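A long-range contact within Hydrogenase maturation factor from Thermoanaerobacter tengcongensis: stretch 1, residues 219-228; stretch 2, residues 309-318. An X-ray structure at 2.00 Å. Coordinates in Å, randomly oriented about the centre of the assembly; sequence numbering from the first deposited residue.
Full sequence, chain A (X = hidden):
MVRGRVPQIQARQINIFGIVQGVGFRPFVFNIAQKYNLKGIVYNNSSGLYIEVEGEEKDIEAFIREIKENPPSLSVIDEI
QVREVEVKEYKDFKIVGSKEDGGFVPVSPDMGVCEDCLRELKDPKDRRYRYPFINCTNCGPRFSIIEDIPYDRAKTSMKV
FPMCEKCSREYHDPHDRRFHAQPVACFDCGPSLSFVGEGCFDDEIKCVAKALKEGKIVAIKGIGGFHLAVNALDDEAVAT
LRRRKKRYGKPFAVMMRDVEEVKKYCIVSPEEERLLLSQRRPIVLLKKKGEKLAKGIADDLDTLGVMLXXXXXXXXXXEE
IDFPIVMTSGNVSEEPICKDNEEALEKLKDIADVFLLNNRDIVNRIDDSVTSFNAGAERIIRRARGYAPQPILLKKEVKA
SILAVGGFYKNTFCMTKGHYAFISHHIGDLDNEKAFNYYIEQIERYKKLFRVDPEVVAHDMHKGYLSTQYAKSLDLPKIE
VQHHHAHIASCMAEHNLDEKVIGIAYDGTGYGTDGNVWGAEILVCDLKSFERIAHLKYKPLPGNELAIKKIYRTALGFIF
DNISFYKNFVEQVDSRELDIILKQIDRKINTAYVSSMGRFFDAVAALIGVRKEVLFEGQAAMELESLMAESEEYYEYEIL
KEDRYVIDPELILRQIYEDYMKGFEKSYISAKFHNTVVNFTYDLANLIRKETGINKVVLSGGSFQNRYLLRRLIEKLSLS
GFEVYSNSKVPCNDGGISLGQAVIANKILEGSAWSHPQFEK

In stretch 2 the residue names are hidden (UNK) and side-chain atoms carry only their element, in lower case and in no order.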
ATOM      1  N   ALA A 219      18.719  15.037  -1.224  1.00 29.32           N
ATOM      2  CA  ALA A 219      18.438  13.612  -1.352  1.00 28.84           C
ATOM      3  C   ALA A 219      18.846  12.943  -0.055  1.00 28.59           C
ATOM      4  O   ALA A 219      20.016  13.009   0.350  1.00 29.77           O
ATOM      5  CB  ALA A 219      19.175  13.002  -2.552  1.00 28.70           C
ATOM      6  N   ILE A 220      17.870  12.327   0.612  1.00 27.02           N
ATOM      7  CA  ILE A 220      18.073  11.798   1.952  1.00 26.68           C
ATOM      8  C   ILE A 220      17.944  10.290   1.908  1.00 25.91           C
ATOM      9  O   ILE A 220      16.913   9.774   1.474  1.00 24.94           O
ATOM     10  CB  ILE A 220      17.014  12.375   2.939  1.00 26.66           C
ATOM     11  CG1 ILE A 220      17.155  13.905   3.041  1.00 28.13           C
ATOM     12  CG2 ILE A 220      17.130  11.738   4.302  1.00 26.00           C
ATOM     13  CD1 ILE A 220      16.035  14.582   3.838  1.00 31.69           C
ATOM     14  N   LYS A 221      18.978   9.581   2.355  1.00 26.65           N
ATOM     15  CA  LYS A 221      18.870   8.123   2.467  1.00 26.39           C
ATOM     16  C   LYS A 221      18.041   7.788   3.700  1.00 26.71           C
ATOM     17  O   LYS A 221      18.423   8.112   4.821  1.00 26.32           O
ATOM     18  CB  LYS A 221      20.241   7.440   2.525  1.00 26.75           C
ATOM     19  CG  LYS A 221      20.158   5.907   2.462  1.00 25.77           C
ATOM     20  CD  LYS A 221      21.541   5.280   2.396  1.00 27.09           C
ATOM     21  CE  LYS A 221      21.482   3.759   2.621  1.00 27.97           C
ATOM     22  NZ  LYS A 221      22.852   3.172   2.482  1.00 30.03           N
ATOM     23  N   GLY A 222      16.904   7.129   3.483  1.00 27.50           N
ATOM     24  CA  GLY A 222      16.006   6.792   4.572  1.00 28.33           C
ATOM     25  C   GLY A 222      15.973   5.291   4.705  1.00 29.57           C
ATOM     26  O   GLY A 222      16.907   4.603   4.278  1.00 31.75           O
ATOM     27  N   ILE A 223      14.867   4.777   5.219  1.00 28.65           N
ATOM     28  CA  ILE A 223      14.754   3.369   5.578  1.00 27.19           C
ATOM     29  C   ILE A 223      14.629   2.524   4.310  1.00 27.09           C
ATOM     30  O   ILE A 223      15.368   1.541   4.121  1.00 26.16           O
ATOM     31  CB  ILE A 223      13.506   3.173   6.500  1.00 27.26           C
ATOM     32  CG1 ILE A 223      13.698   3.887   7.845  1.00 27.94           C
ATOM     33  CG2 ILE A 223      13.179   1.703   6.723  1.00 26.50           C
ATOM     34  CD1 ILE A 223      14.947   3.427   8.625  1.00 29.01           C
ATOM     35  N   GLY A 224      13.710   2.929   3.436  1.00 25.73           N
ATOM     36  CA  GLY A 224      13.353   2.146   2.253  1.00 25.87           C
ATOM     37  C   GLY A 224      14.027   2.578   0.965  1.00 25.84           C
ATOM     38  O   GLY A 224      13.865   1.941  -0.078  1.00 26.20           O
ATOM     39  N   GLY A 225      14.763   3.679   1.029  1.00 25.11           N
ATOM     40  CA  GLY A 225      15.480   4.182  -0.131  1.00 25.52           C
ATOM     41  C   GLY A 225      15.707   5.662   0.035  1.00 25.55           C
ATOM     42  O   GLY A 225      15.589   6.189   1.143  1.00 25.47           O
ATOM     43  N   PHE A 226      16.014   6.337  -1.066  1.00 25.10           N
ATOM     44  CA  PHE A 226      16.275   7.764  -1.037  1.00 25.15           C
ATOM     45  C   PHE A 226      14.982   8.535  -1.287  1.00 24.76           C
ATOM     46  O   PHE A 226      14.137   8.078  -2.063  1.00 24.36           O
ATOM     47  CB  PHE A 226      17.321   8.141  -2.101  1.00 25.58           C
ATOM     48  CG  PHE A 226      18.731   7.859  -1.674  1.00 27.50           C
ATOM     49  CD1 PHE A 226      19.542   8.886  -1.193  1.00 26.89           C
ATOM     50  CD2 PHE A 226      19.233   6.555  -1.695  1.00 27.46           C
ATOM     51  CE1 PHE A 226      20.828   8.633  -0.767  1.00 26.54           C
ATOM     52  CE2 PHE A 226      20.536   6.297  -1.280  1.00 26.86           C
ATOM     53  CZ  PHE A 226      21.331   7.335  -0.817  1.00 26.86           C
ATOM     54  N   HIS A 227      14.851   9.696  -0.645  1.00 24.20           N
ATOM     55  CA  HIS A 227      13.772  10.641  -0.928  1.00 24.64           C
ATOM     56  C   HIS A 227      14.338  12.035  -1.185  1.00 25.42           C
ATOM     57  O   HIS A 227      15.422  12.380  -0.701  1.00 26.12           O
ATOM     58  CB  HIS A 227      12.735  10.665   0.216  1.00 23.98           C
ATOM     59  CG  HIS A 227      11.989   9.377   0.341  1.00 26.25           C
ATOM     60  ND1 HIS A 227      12.484   8.306   1.061  1.00 28.12           N
ATOM     61  CD2 HIS A 227      10.847   8.943  -0.243  1.00 26.35           C
ATOM     62  CE1 HIS A 227      11.657   7.281   0.944  1.00 26.12           C
ATOM     63  NE2 HIS A 227      10.659   7.640   0.157  1.00 27.38           N
ATOM     64  N   LEU A 228      13.610  12.815  -1.967  1.00 25.88           N
ATOM     65  CA  LEU A 228      14.017  14.178  -2.286  1.00 26.47           C
ATOM     66  C   LEU A 228      13.125  15.075  -1.485  1.00 26.50           C
ATOM     67  O   LEU A 228      11.896  14.880  -1.457  1.00 26.24           O
ATOM     68  CB  LEU A 228      13.842  14.468  -3.773  1.00 27.36           C
ATOM     69  CG  LEU A 228      14.718  13.641  -4.712  1.00 28.10           C
ATOM     70  CD1 LEU A 228      14.069  13.469  -6.092  1.00 28.21           C
ATOM     71  CD2 LEU A 228      16.114  14.260  -4.807  1.00 28.20           C
ATOM     72  N   UNK A 309       7.453  12.125  11.267  1.00 26.90           N
ATOM     73  CA  UNK A 309       8.805  11.559  11.265  1.00 26.76           C
ATOM     74  C   UNK A 309       8.771  10.048  11.530  1.00 27.01           C
ATOM     75  O   UNK A 309       7.935   9.585  12.337  1.00 27.24           O
ATOM     76  c   UNK A 309       8.791  13.580  12.543  1.00 29.06           C
ATOM     77  c   UNK A 309       9.472  12.265  12.450  1.00 27.57           C
ATOM     78  c   UNK A 309       7.336  13.262  12.203  1.00 28.49           C
ATOM     79  N   UNK A 310       9.641   9.286  10.862  1.00 26.05           N
ATOM     80  CA  UNK A 310       9.675   7.834  11.066  1.00 26.33           C
ATOM     81  C   UNK A 310      11.053   7.254  11.375  1.00 26.59           C
ATOM     82  O   UNK A 310      11.164   6.092  11.795  1.00 27.26           O
ATOM     83  c   UNK A 310       9.137   8.215   7.654  1.00 25.23           C
ATOM     84  c   UNK A 310      10.654   6.389   8.103  1.00 24.94           C
ATOM     85  c   UNK A 310       9.690   8.372   6.383  1.00 26.73           C
ATOM     86  c   UNK A 310       8.995   7.067   9.909  1.00 25.26           C
ATOM     87  c   UNK A 310      11.223   6.536   6.822  1.00 24.92           C
ATOM     88  c   UNK A 310      10.723   7.523   5.969  1.00 26.13           C
ATOM     89  c   UNK A 310       9.610   7.228   8.536  1.00 24.98           C
ATOM     90  o   UNK A 310      11.258   7.700   4.711  1.00 27.98           O
ATOM     91  N   UNK A 311      12.096   8.055  11.185  1.00 26.18           N
ATOM     92  CA  UNK A 311      13.451   7.622  11.499  1.00 26.52           C
ATOM     93  C   UNK A 311      14.087   8.686  12.394  1.00 26.60           C
ATOM     94  O   UNK A 311      13.640   9.839  12.389  1.00 27.29           O
ATOM     95  c   UNK A 311      14.257   7.417  10.230  1.00 25.70           C
ATOM     96  N   UNK A 312      15.122   8.315  13.171  1.00 26.85           N
ATOM     97  CA  UNK A 312      15.738   9.335  14.031  1.00 27.57           C
ATOM     98  C   UNK A 312      16.241  10.581  13.299  1.00 27.93           C
ATOM     99  O   UNK A 312      16.168  11.678  13.866  1.00 28.31           O
ATOM    100  c   UNK A 312      16.413   7.159  14.719  1.00 27.49           C
ATOM    101  c   UNK A 312      15.719   6.981  13.405  1.00 26.16           C
ATOM    102  c   UNK A 312      16.900   8.586  14.691  1.00 28.23           C
ATOM    103  N   UNK A 313      16.756  10.428  12.074  1.00 27.03           N
ATOM    104  CA  UNK A 313      17.213  11.593  11.307  1.00 28.15           C
ATOM    105  C   UNK A 313      16.121  12.659  11.102  1.00 28.05           C
ATOM    106  O   UNK A 313      16.432  13.846  10.992  1.00 29.07           O
ATOM    107  c   UNK A 313      19.208  10.520  10.153  1.00 28.47           C
ATOM    108  c   UNK A 313      17.179  10.391   7.586  1.00 30.87           C
ATOM    109  c   UNK A 313      17.843  11.221   9.939  1.00 27.83           C
ATOM    110  c   UNK A 313      16.887  10.355   9.100  1.00 29.32           C
ATOM    111  N   UNK A 314      14.857  12.231  11.021  1.00 27.35           N
ATOM    112  CA  UNK A 314      13.752  13.183  10.799  1.00 27.15           C
ATOM    113  C   UNK A 314      13.516  14.019  12.039  1.00 27.77           C
ATOM    114  O   UNK A 314      13.313  15.232  11.940  1.00 28.55           O
ATOM    115  n   UNK A 314      12.474   9.840   7.889  1.00 26.48           N
ATOM    116  n   UNK A 314      13.144  11.861   8.086  1.00 28.02           N
ATOM    117  c   UNK A 314      12.115  10.256   9.148  1.00 23.86           C
ATOM    118  c   UNK A 314      13.095  10.825   7.269  1.00 24.62           C
ATOM    119  c   UNK A 314      12.436  12.483  10.427  1.00 26.35           C
ATOM    120  c   UNK A 314      12.551  11.528   9.285  1.00 26.27           C
ATOM    121  N   UNK A 315      13.531  13.374  13.206  1.00 27.62           N
ATOM    122  CA  UNK A 315      13.384  14.103  14.466  1.00 29.04           C
ATOM    123  C   UNK A 315      14.516  15.092  14.670  1.00 30.18           C
ATOM    124  O   UNK A 315      14.299  16.206  15.165  1.00 31.67           O
ATOM    125  c   UNK A 315       9.723  12.004  16.342  1.00 30.24           C
ATOM    126  c   UNK A 315      13.316  13.145  15.657  1.00 29.02           C
ATOM    127  o   UNK A 315       8.633   9.942  15.861  1.00 31.40           O
ATOM    128  c   UNK A 315       9.748  10.730  15.815  1.00 29.75           C
ATOM    129  c   UNK A 315      12.061  12.308  15.702  1.00 28.69           C
ATOM    130  c   UNK A 315      12.045  11.011  15.173  1.00 27.92           C
ATOM    131  c   UNK A 315      10.897  10.227  15.219  1.00 29.29           C
ATOM    132  c   UNK A 315      10.896  12.795  16.289  1.00 29.91           C
ATOM    133  N   UNK A 316      15.730  14.680  14.306  1.00 29.91           N
ATOM    134  CA  UNK A 316      16.889  15.567  14.379  1.00 31.00           C
ATOM    135  C   UNK A 316      16.740  16.767  13.430  1.00 31.71           C
ATOM    136  O   UNK A 316      16.973  17.918  13.812  1.00 32.50           O
ATOM    137  c   UNK A 316      18.173  14.792  14.084  1.00 30.99           C
ATOM    138  c   UNK A 316      19.785  12.918  14.628  1.00 31.10           C
ATOM    139  c   UNK A 316      18.597  13.740  15.128  1.00 30.98           C
ATOM    140  c   UNK A 316      18.895  14.366  16.476  1.00 30.87           C
ATOM    141  N   UNK A 317      16.341  16.488  12.196  1.00 31.24           N
ATOM    142  CA  UNK A 317      16.142  17.547  11.201  1.00 32.12           C
ATOM    143  C   UNK A 317      15.071  18.542  11.656  1.00 33.70           C
ATOM    144  O   UNK A 317      15.245  19.753  11.504  1.00 34.52           O
ATOM    145  c   UNK A 317      16.902  18.831   8.481  1.00 30.42           C
ATOM    146  c   UNK A 317      15.306  17.176   7.350  1.00 27.69           C
ATOM    147  c   UNK A 317      15.632  17.928   8.645  1.00 31.27           C
ATOM    148  c   UNK A 317      15.785  16.947   9.831  1.00 30.40           C
ATOM    149  N   UNK A 318      13.980  18.018  12.223  1.00 34.48           N
ATOM    150  CA  UNK A 318      12.858  18.827  12.705  1.00 36.87           C
ATOM    151  C   UNK A 318      13.218  19.844  13.791  1.00 39.03           C
ATOM    152  O   UNK A 318      12.613  20.916  13.854  1.00 39.79           O
ATOM    153  c   UNK A 318      11.686  17.938  13.162  1.00 36.73           C
ATOM    154  c   UNK A 318      10.914  17.251  12.018  1.00 37.08           C
ATOM    155  s   UNK A 318      10.222  18.492  10.898  1.00 44.92           S
ATOM    156  c   UNK A 318       9.372  17.473   9.698  1.00 42.07           C
TER
HETATM  157  O   HOH W   1      12.353   5.322   3.652  1.00 24.90           O

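Position 309 carries three side-chain carbons that close a ring onto the backbone N, the signature of proline; Pro-309 lies beyond the reach of stretch 1.

At position 310 one carbon leads into a six-carbon ring bearing one oxygen; a ring carbon lies 3.8 Å from Ile-223 CG1, and the oxygen lies 3.8 Å from His-227 CE1. This is tyrosine. With chi1 in the p well, Tyr-310 presents its ring edge to Ile-223, whose CG1 lies near the ring plane, closest to Tyr-310 CE2. Tyr-310 OH also forms a 2.8 Å hydrogen bond with water 1. The same water accepts a hydrogen bond from the backbone, Gly-224 N to water 1 O, also 2.8 Å, and so links the phenol to the loop.

Position 311 has one side-chain carbon, 4.3 Å from Ile-223 CG1: alanine. Ala-311 occupies the N-cap position, and its CA is 7.4 Å from Ile-223 CA, the nearest CA pair between the stretches.

Position 312 again shows three carbons closed onto N. Pro-312 opens the helix and does not touch stretch 1.

At position 313 four carbons fork at the first, and the end of the two-carbon arm lies 3.5 Å from Ile-220 CG2 and 3.8 Å from Lys-221 O: isoleucine. That arm ends in Ile-313 CD1.

Position 314 has one carbon and a five-membered ring of three carbons and two nitrogens, hence histidine. The CA-to-CB bond of His-314 points sideways, although the ring end comes nearer to stretch 1.

At position 315 one carbon precedes a six-carbon ring with one oxygen; Tyr-315 is out of reach of stretch 1. Position 316, four carbons forked at the second, is Leu-316, likewise out of reach.

Position 317 has the same four-carbon, second-atom fork but points toward stretch 1, with one methyl 4.4 Å from Ile-220 CD1. This is Leu-317, one helical turn beyond Ile-313.

Position 318 is an unbranched chain of two carbons, sulfur and a terminal carbon; Met-318 makes no contact with stretch 1.

The contact is small, burying 298 Å² in all, and no direct hydrogen bond crosses it. Ile-220 and His-227 are paired by backbone hydrogen bonds, and Gly-222 N donates to Gly-225 O (2.8 Å) to close the turn. Against this hairpin, Ile-313 and Leu-317 pack on Ile-220, while Tyr-310 and Ala-311 receive Ile-223. Apolar packing is joined by the water bridge between Tyr-310 OH and Gly-224 N.

Stretch 2 309-318: PYAPIHYLLM
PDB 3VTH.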